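Local coordinates for uncharacterized protein (Wolinella succinogenes, PDB 3JYG), which is of unknown function but belongs to the 6-pyruvoyl tetrahydropterin synthase family and binds a zinc ion, at residues 103-115 with 127-139. Residues are numbered along the deposited sequence; the frame is centred on the assembly and turned at random.
Sequences LVWMEEGYARVDF and ELYESFVVVRFVP
Ala111 and Val134 face each other at the apolar centre, their CB atoms 4.1 Å apart on the same side of the antiparallel part of the sheet. Val134 also has Leu103 and the Trp105 ring near its CG1, while the CB of Ala111 lies over the centre of one face of that indole. The Trp105 and Arg136 side chains cross at about a right angle, with Trp105 CH2 3.8 Å from Arg136 CG. On the reverse side Tyr110, with chi1 69°, turns its ring away from 127-139 and leaves CB to do most of the touching: Tyr110 CB packs against Val133 CG1 at 3.8 Å and touches Val135 CG1. Two backbone bonds define Ala111 and Val134 as a hydrogen-bonded pair: Ala111 N to Val134 O is 2.8 Å, and the return bond from Val134 N to Ala111 O is nearly straight (171°).

Toward Arg112 the strands, 137° apart in direction, draw apart, with 5.8 Å from Arg112 CA to Val133 CA. One water joins Gly109 O to Arg136 N; another links Val113 N to Tyr129 O and Phe132 O. Val113 CG2 packs on Tyr129 CB and also lies over a face of the Phe115 ring; Phe115 CE1 is 3.6 Å from Glu130 CG. Tyr129 OH and His96 ND1 are hydrogen-bonded. At the polar edge Arg112, bent at chi3, brings NH1 and NH2 end-on to a single oxygen of Glu130 in a salt bridge. The shorter arm, Arg112 NH2 to Glu130 OE1 at 2.9 Å, uses the anti lone pair and lies in the guanidinium plane.

The hairpin 103-113 thus continues the mixed sheet beyond strand 132-135, whose other edge bonds to strand 80-84, and Tyr110 projects between helices 67-77 and 141-155, touching Phe72 and Trp147.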
ATOM      1  N   LEU A 103      14.582  30.164 -21.270  1.00 23.17           N
ATOM      2  CA  LEU A 103      14.297  28.812 -20.756  1.00 22.76           C
ATOM      3  C   LEU A 103      13.656  28.077 -21.880  1.00 22.71           C
ATOM      4  O   LEU A 103      12.928  28.664 -22.667  1.00 23.51           O
ATOM      5  CB  LEU A 103      13.314  28.841 -19.578  1.00 22.75           C
ATOM      6  CG  LEU A 103      13.619  29.760 -18.400  1.00 21.91           C
ATOM      7  CD1 LEU A 103      12.500  29.582 -17.395  1.00 22.33           C
ATOM      8  CD2 LEU A 103      14.956  29.402 -17.808  1.00 22.84           C
ATOM      9  N   VAL A 104      13.929  26.786 -21.973  1.00 22.24           N
ATOM     10  CA  VAL A 104      13.396  25.995 -23.056  1.00 21.89           C
ATOM     11  C   VAL A 104      12.310  25.090 -22.474  1.00 21.37           C
ATOM     12  O   VAL A 104      12.618  24.158 -21.732  1.00 20.11           O
ATOM     13  CB  VAL A 104      14.536  25.173 -23.723  1.00 21.36           C
ATOM     14  CG1 VAL A 104      14.020  24.481 -25.006  1.00 22.39           C
ATOM     15  CG2 VAL A 104      15.794  26.070 -23.979  1.00 20.79           C
ATOM     16  N   TRP A 105      11.039  25.376 -22.802  1.00 22.30           N
ATOM     17  CA  TRP A 105       9.898  24.657 -22.209  1.00 23.19           C
ATOM     18  C   TRP A 105       9.638  23.480 -23.056  1.00 24.51           C
ATOM     19  O   TRP A 105       9.558  23.601 -24.262  1.00 25.54           O
ATOM     20  CB  TRP A 105       8.620  25.514 -22.145  1.00 22.39           C
ATOM     21  CG  TRP A 105       8.800  26.568 -21.194  1.00 21.53           C
ATOM     22  CD1 TRP A 105       9.290  27.814 -21.446  1.00 22.35           C
ATOM     23  CD2 TRP A 105       8.585  26.489 -19.780  1.00 20.19           C
ATOM     24  NE1 TRP A 105       9.381  28.531 -20.280  1.00 22.71           N
ATOM     25  CE2 TRP A 105       8.968  27.746 -19.238  1.00 21.10           C
ATOM     26  CE3 TRP A 105       8.110  25.486 -18.920  1.00 18.08           C
ATOM     27  CZ2 TRP A 105       8.884  28.032 -17.901  1.00 19.43           C
ATOM     28  CZ3 TRP A 105       8.023  25.772 -17.562  1.00 16.84           C
ATOM     29  CH2 TRP A 105       8.430  27.038 -17.068  1.00 21.32           C
HETATM   30  N   MSE A 106       9.492  22.337 -22.422  1.00 25.23           N
HETATM   31  CA  MSE A 106       9.274  21.103 -23.146  1.00 26.02           C
HETATM   32  C   MSE A 106       7.795  20.814 -23.125  1.00 25.59           C
HETATM   33  O   MSE A 106       7.055  21.413 -22.357  1.00 25.01           O
HETATM   34  CB  MSE A 106      10.079  19.991 -22.475  1.00 26.58           C
HETATM   35  CG  MSE A 106      11.473  20.478 -22.105  1.00 30.07           C
HETATM   36 SE   MSE A 106      12.414  20.928 -23.768  1.00 33.55          SE
HETATM   37  CE  MSE A 106      14.140  21.432 -22.969  1.00 33.03           C
ATOM     38  N   GLU A 107       7.365  19.885 -23.956  1.00 26.38           N
ATOM     39  CA  GLU A 107       5.940  19.538 -24.013  1.00 27.41           C
ATOM     40  C   GLU A 107       5.369  19.106 -22.631  1.00 26.04           C
ATOM     41  O   GLU A 107       4.260  19.497 -22.282  1.00 25.41           O
ATOM     42  CB  GLU A 107       5.698  18.460 -25.064  1.00 27.49           C
ATOM     43  CG  GLU A 107       5.488  18.981 -26.479  1.00 33.75           C
ATOM     44  CD  GLU A 107       4.374  18.200 -27.194  1.00 40.41           C
ATOM     45  OE1 GLU A 107       4.395  16.935 -27.150  1.00 41.56           O
ATOM     46  OE2 GLU A 107       3.457  18.849 -27.773  1.00 44.01           O
ATOM     47  N   GLU A 108       6.144  18.361 -21.838  1.00 25.02           N
ATOM     48  CA  GLU A 108       5.634  17.816 -20.554  1.00 24.87           C
ATOM     49  C   GLU A 108       5.376  18.871 -19.475  1.00 23.66           C
ATOM     50  O   GLU A 108       4.956  18.537 -18.392  1.00 24.31           O
ATOM     51  CB  GLU A 108       6.545  16.706 -19.990  1.00 25.00           C
ATOM     52  CG  GLU A 108       6.742  15.505 -20.911  1.00 24.93           C
ATOM     53  CD  GLU A 108       7.646  15.785 -22.098  1.00 28.88           C
ATOM     54  OE1 GLU A 108       8.227  16.885 -22.205  1.00 27.26           O
ATOM     55  OE2 GLU A 108       7.766  14.891 -22.948  1.00 30.97           O
ATOM     56  N   GLY A 109       5.671  20.130 -19.775  1.00 22.87           N
ATOM     57  CA  GLY A 109       5.455  21.229 -18.837  1.00 22.07           C
ATOM     58  C   GLY A 109       6.592  21.401 -17.832  1.00 21.83           C
ATOM     59  O   GLY A 109       6.338  21.649 -16.656  1.00 24.75           O
ATOM     60  N   TYR A 110       7.842  21.214 -18.248  1.00 18.44           N
ATOM     61  CA  TYR A 110       8.965  21.685 -17.433  1.00 17.19           C
ATOM     62  C   TYR A 110       9.893  22.399 -18.411  1.00 16.39           C
ATOM     63  O   TYR A 110       9.686  22.335 -19.652  1.00 15.06           O
ATOM     64  CB  TYR A 110       9.728  20.542 -16.705  1.00 15.92           C
ATOM     65  CG  TYR A 110      10.463  19.690 -17.704  1.00 17.73           C
ATOM     66  CD1 TYR A 110       9.778  18.731 -18.448  1.00 16.63           C
ATOM     67  CD2 TYR A 110      11.809  19.941 -18.011  1.00 19.40           C
ATOM     68  CE1 TYR A 110      10.415  17.980 -19.417  1.00 17.57           C
ATOM     69  CE2 TYR A 110      12.473  19.182 -18.988  1.00 20.33           C
ATOM     70  CZ  TYR A 110      11.764  18.204 -19.678  1.00 20.44           C
ATOM     71  OH  TYR A 110      12.393  17.472 -20.660  1.00 21.60           O
ATOM     72  N   ALA A 111      10.870  23.090 -17.841  1.00 15.32           N
ATOM     73  CA  ALA A 111      11.916  23.737 -18.609  1.00 15.94           C
ATOM     74  C   ALA A 111      13.335  23.374 -18.170  1.00 16.86           C
ATOM     75  O   ALA A 111      13.596  23.056 -16.997  1.00 16.45           O
ATOM     76  CB  ALA A 111      11.730  25.270 -18.606  1.00 14.83           C
ATOM     77  N   ARG A 112      14.240  23.453 -19.142  1.00 18.45           N
ATOM     78  CA  ARG A 112      15.675  23.540 -18.879  1.00 19.42           C
ATOM     79  C   ARG A 112      16.178  24.913 -19.305  1.00 19.34           C
ATOM     80  O   ARG A 112      15.537  25.601 -20.127  1.00 20.05           O
ATOM     81  CB  ARG A 112      16.429  22.452 -19.624  1.00 20.35           C
ATOM     82  CG  ARG A 112      15.956  21.057 -19.235  1.00 22.67           C
ATOM     83  CD  ARG A 112      16.855  20.012 -19.799  1.00 29.20           C
ATOM     84  NE  ARG A 112      17.887  19.742 -18.816  1.00 37.52           N
ATOM     85  CZ  ARG A 112      19.197  19.724 -19.045  1.00 36.62           C
ATOM     86  NH1 ARG A 112      19.695  19.931 -20.272  1.00 35.19           N
ATOM     87  NH2 ARG A 112      19.996  19.458 -18.031  1.00 35.38           N
ATOM     88  N   VAL A 113      17.305  25.350 -18.756  1.00 18.74           N
ATOM     89  CA  VAL A 113      17.864  26.611 -19.239  1.00 19.58           C
ATOM     90  C   VAL A 113      18.305  26.448 -20.711  1.00 20.16           C
ATOM     91  O   VAL A 113      18.544  25.328 -21.175  1.00 19.89           O
ATOM     92  CB  VAL A 113      18.993  27.131 -18.327  1.00 19.37           C
ATOM     93  CG1 VAL A 113      18.442  27.383 -16.921  1.00 17.64           C
ATOM     94  CG2 VAL A 113      20.175  26.134 -18.315  1.00 18.41           C
ATOM     95  N   ASP A 114      18.314  27.553 -21.452  1.00 21.32           N
ATOM     96  CA  ASP A 114      18.924  27.609 -22.764  1.00 23.60           C
ATOM     97  C   ASP A 114      20.426  27.693 -22.523  1.00 23.84           C
ATOM     98  O   ASP A 114      20.907  28.723 -22.060  1.00 22.61           O
ATOM     99  CB  ASP A 114      18.483  28.884 -23.527  1.00 24.35           C
ATOM    100  CG  ASP A 114      19.021  28.922 -24.968  1.00 27.49           C
ATOM    101  OD1 ASP A 114      19.984  28.177 -25.298  1.00 24.83           O
ATOM    102  OD2 ASP A 114      18.463  29.704 -25.768  1.00 30.69           O
ATOM    103  N   PHE A 115      21.154  26.626 -22.833  1.00 25.09           N
ATOM    104  CA  PHE A 115      22.601  26.611 -22.591  1.00 26.78           C
ATOM    105  C   PHE A 115      23.440  27.520 -23.486  1.00 28.38           C
ATOM    106  O   PHE A 115      24.561  27.894 -23.126  1.00 28.50           O
ATOM    107  CB  PHE A 115      23.123  25.187 -22.587  1.00 27.48           C
ATOM    108  CG  PHE A 115      22.739  24.421 -21.349  1.00 29.28           C
ATOM    109  CD1 PHE A 115      23.563  24.437 -20.230  1.00 31.85           C
ATOM    110  CD2 PHE A 115      21.547  23.703 -21.295  1.00 30.32           C
ATOM    111  CE1 PHE A 115      23.212  23.727 -19.064  1.00 30.47           C
ATOM    112  CE2 PHE A 115      21.192  22.994 -20.123  1.00 32.52           C
ATOM    113  CZ  PHE A 115      22.036  23.016 -19.015  1.00 28.11           C
ATOM    114  N   GLU A 127      27.552  22.621 -14.629  1.00 17.09           N
ATOM    115  CA  GLU A 127      27.015  21.518 -13.840  1.00 16.25           C
ATOM    116  C   GLU A 127      25.886  22.043 -12.978  1.00 16.01           C
ATOM    117  O   GLU A 127      24.923  21.343 -12.722  1.00 16.47           O
ATOM    118  CB  GLU A 127      28.106  20.955 -12.916  1.00 16.23           C
ATOM    119  CG  GLU A 127      29.292  20.390 -13.684  1.00 18.53           C
ATOM    120  CD  GLU A 127      30.562  20.294 -12.877  1.00 19.69           C
ATOM    121  OE1 GLU A 127      30.561  20.569 -11.624  1.00 15.82           O
ATOM    122  OE2 GLU A 127      31.563  19.909 -13.517  1.00 16.21           O
ATOM    123  N   LEU A 128      26.014  23.270 -12.507  1.00 15.99           N
ATOM    124  CA  LEU A 128      24.962  23.885 -11.724  1.00 16.05           C
ATOM    125  C   LEU A 128      23.712  24.008 -12.587  1.00 16.75           C
ATOM    126  O   LEU A 128      22.613  23.555 -12.176  1.00 15.81           O
ATOM    127  CB  LEU A 128      25.428  25.259 -11.212  1.00 16.90           C
ATOM    128  CG  LEU A 128      24.360  26.220 -10.725  1.00 17.19           C
ATOM    129  CD1 LEU A 128      23.567  25.606  -9.579  1.00 17.84           C
ATOM    130  CD2 LEU A 128      25.017  27.533 -10.244  1.00 22.12           C
ATOM    131  N   TYR A 129      23.846  24.618 -13.773  1.00 16.75           N
ATOM    132  CA  TYR A 129      22.653  24.793 -14.658  1.00 17.40           C
ATOM    133  C   TYR A 129      22.074  23.507 -15.275  1.00 18.34           C
ATOM    134  O   TYR A 129      20.837  23.441 -15.529  1.00 19.05           O
ATOM    135  CB  TYR A 129      22.871  25.899 -15.706  1.00 16.56           C
ATOM    136  CG  TYR A 129      22.943  27.270 -15.056  1.00 18.82           C
ATOM    137  CD1 TYR A 129      21.801  27.858 -14.486  1.00 19.16           C
ATOM    138  CD2 TYR A 129      24.148  27.976 -14.974  1.00 18.92           C
ATOM    139  CE1 TYR A 129      21.851  29.104 -13.883  1.00 17.39           C
ATOM    140  CE2 TYR A 129      24.208  29.245 -14.349  1.00 18.41           C
ATOM    141  CZ  TYR A 129      23.043  29.805 -13.826  1.00 20.25           C
ATOM    142  OH  TYR A 129      23.054  31.035 -13.196  1.00 17.79           O
ATOM    143  N   GLU A 130      22.917  22.487 -15.492  1.00 17.65           N
ATOM    144  CA  GLU A 130      22.410  21.160 -15.862  1.00 18.69           C
ATOM    145  C   GLU A 130      21.506  20.549 -14.783  1.00 17.66           C
ATOM    146  O   GLU A 130      20.648  19.729 -15.112  1.00 18.23           O
ATOM    147  CB  GLU A 130      23.511  20.163 -16.264  1.00 17.83           C
ATOM    148  CG  GLU A 130      24.304  20.628 -17.500  1.00 25.40           C
ATOM    149  CD  GLU A 130      23.892  19.962 -18.825  1.00 33.88           C
ATOM    150  OE1 GLU A 130      22.698  19.637 -19.043  1.00 37.44           O
ATOM    151  OE2 GLU A 130      24.800  19.755 -19.671  1.00 39.87           O
ATOM    152  N   SER A 131      21.677  20.957 -13.521  1.00 17.11           N
ATOM    153  CA  SER A 131      20.847  20.388 -12.420  1.00 16.09           C
ATOM    154  C   SER A 131      19.362  20.746 -12.473  1.00 16.25           C
ATOM    155  O   SER A 131      18.526  19.983 -12.049  1.00 17.43           O
ATOM    156  CB  SER A 131      21.344  20.840 -11.064  1.00 15.33           C
ATOM    157  OG  SER A 131      22.735  20.759 -10.967  1.00 14.45           O
ATOM    158  N   PHE A 132      19.012  21.921 -12.979  1.00 16.00           N
ATOM    159  CA  PHE A 132      17.662  22.441 -12.706  1.00 14.32           C
ATOM    160  C   PHE A 132      16.569  21.960 -13.636  1.00 14.87           C
ATOM    161  O   PHE A 132      16.763  21.922 -14.861  1.00 13.78           O
ATOM    162  CB  PHE A 132      17.671  23.966 -12.729  1.00 13.16           C
ATOM    163  CG  PHE A 132      18.381  24.564 -11.576  1.00 14.54           C
ATOM    164  CD1 PHE A 132      17.843  24.479 -10.284  1.00 13.08           C
ATOM    165  CD2 PHE A 132      19.629  25.214 -11.760  1.00 15.20           C
ATOM    166  CE1 PHE A 132      18.517  25.026  -9.207  1.00 14.89           C
ATOM    167  CE2 PHE A 132      20.284  25.773 -10.664  1.00 11.59           C
ATOM    168  CZ  PHE A 132      19.736  25.698  -9.418  1.00 13.96           C
ATOM    169  N   VAL A 133      15.432  21.573 -13.029  1.00 13.68           N
ATOM    170  CA  VAL A 133      14.227  21.274 -13.776  1.00 14.25           C
ATOM    171  C   VAL A 133      13.256  22.338 -13.311  1.00 13.48           C
ATOM    172  O   VAL A 133      12.940  22.407 -12.121  1.00 12.98           O
ATOM    173  CB  VAL A 133      13.681  19.880 -13.417  1.00 14.28           C
ATOM    174  CG1 VAL A 133      12.264  19.701 -13.934  1.00 16.10           C
ATOM    175  CG2 VAL A 133      14.600  18.789 -14.044  1.00 13.33           C
ATOM    176  N   VAL A 134      12.835  23.192 -14.242  1.00 14.78           N
ATOM    177  CA  VAL A 134      12.025  24.330 -13.851  1.00 14.42           C
ATOM    178  C   VAL A 134      10.563  24.021 -14.114  1.00 14.45           C
ATOM    179  O   VAL A 134      10.224  23.573 -15.209  1.00 15.24           O
ATOM    180  CB  VAL A 134      12.475  25.644 -14.548  1.00 14.75           C
ATOM    181  CG1 VAL A 134      11.604  26.843 -14.079  1.00 15.46           C
ATOM    182  CG2 VAL A 134      13.977  25.914 -14.274  1.00 12.97           C
ATOM    183  N   VAL A 135       9.702  24.252 -13.115  1.00 15.11           N
ATOM    184  CA  VAL A 135       8.277  23.869 -13.248  1.00 15.16           C
ATOM    185  C   VAL A 135       7.376  25.032 -12.831  1.00 15.77           C
ATOM    186  O   VAL A 135       7.804  25.890 -12.091  1.00 16.57           O
ATOM    187  CB  VAL A 135       7.895  22.575 -12.411  1.00 14.13           C
ATOM    188  CG1 VAL A 135       8.518  21.241 -13.038  1.00 13.11           C
ATOM    189  CG2 VAL A 135       8.184  22.758 -10.881  1.00 14.45           C
ATOM    190  N   ARG A 136       6.113  25.014 -13.236  1.00 16.97           N
ATOM    191  CA  ARG A 136       5.205  26.128 -12.903  1.00 18.48           C
ATOM    192  C   ARG A 136       4.308  25.826 -11.711  1.00 18.14           C
ATOM    193  O   ARG A 136       3.080  25.921 -11.846  1.00 18.09           O
ATOM    194  CB  ARG A 136       4.299  26.445 -14.124  1.00 19.16           C
ATOM    195  CG  ARG A 136       5.033  26.967 -15.377  1.00 24.22           C
ATOM    196  CD  ARG A 136       3.995  27.220 -16.562  1.00 25.87           C
ATOM    197  NE  ARG A 136       3.019  28.218 -16.161  1.00 25.59           N
ATOM    198  CZ  ARG A 136       1.755  28.347 -16.604  1.00 22.18           C
ATOM    199  NH1 ARG A 136       1.220  27.522 -17.501  1.00 16.48           N
ATOM    200  NH2 ARG A 136       1.030  29.325 -16.089  1.00 19.16           N
ATOM    201  N   PHE A 137       4.895  25.419 -10.575  1.00 16.30           N
ATOM    202  CA  PHE A 137       4.151  25.065  -9.385  1.00 16.12           C
ATOM    203  C   PHE A 137       5.151  24.879  -8.278  1.00 16.61           C
ATOM    204  O   PHE A 137       6.333  24.578  -8.541  1.00 16.35           O
ATOM    205  CB  PHE A 137       3.313  23.760  -9.521  1.00 15.69           C
ATOM    206  CG  PHE A 137       4.078  22.548 -10.041  1.00 18.33           C
ATOM    207  CD1 PHE A 137       3.904  22.122 -11.377  1.00 17.58           C
ATOM    208  CD2 PHE A 137       4.903  21.792  -9.211  1.00 15.05           C
ATOM    209  CE1 PHE A 137       4.606  20.989 -11.885  1.00 17.30           C
ATOM    210  CE2 PHE A 137       5.589  20.649  -9.693  1.00 14.43           C
ATOM    211  CZ  PHE A 137       5.445  20.241 -11.026  1.00 12.51           C
ATOM    212  N   VAL A 138       4.683  25.025  -7.045  1.00 16.10           N
ATOM    213  CA  VAL A 138       5.550  24.766  -5.876  1.00 16.08           C
ATOM    214  C   VAL A 138       5.690  23.258  -5.810  1.00 14.53           C
ATOM    215  O   VAL A 138       4.684  22.531  -5.780  1.00 13.05           O
ATOM    216  CB  VAL A 138       4.966  25.366  -4.584  1.00 15.73           C
ATOM    217  CG1 VAL A 138       3.575  24.698  -4.209  1.00 20.30           C
ATOM    218  CG2 VAL A 138       5.934  25.223  -3.422  1.00 19.21           C
ATOM    219  N   PRO A 139       6.941  22.761  -5.827  1.00 14.41           N
ATOM    220  CA  PRO A 139       7.095  21.283  -6.027  1.00 14.15           C
ATOM    221  C   PRO A 139       6.874  20.456  -4.744  1.00 15.50           C
ATOM    222  O   PRO A 139       7.804  19.759  -4.281  1.00 15.27           O
ATOM    223  CB  PRO A 139       8.537  21.134  -6.551  1.00 13.85           C
ATOM    224  CG  PRO A 139       9.278  22.381  -5.940  1.00 14.58           C
ATOM    225  CD  PRO A 139       8.224  23.502  -5.863  1.00 13.66           C
TER
HETATM  226  O   HOH W   1       5.025  23.084 -15.002  1.00 21.03           O
HETATM  227  O   HOH W   2      17.770  19.665 -15.914  1.00 22.34           O
HETATM  228  O   HOH W   3      18.239  23.473 -16.619  1.00 16.37           O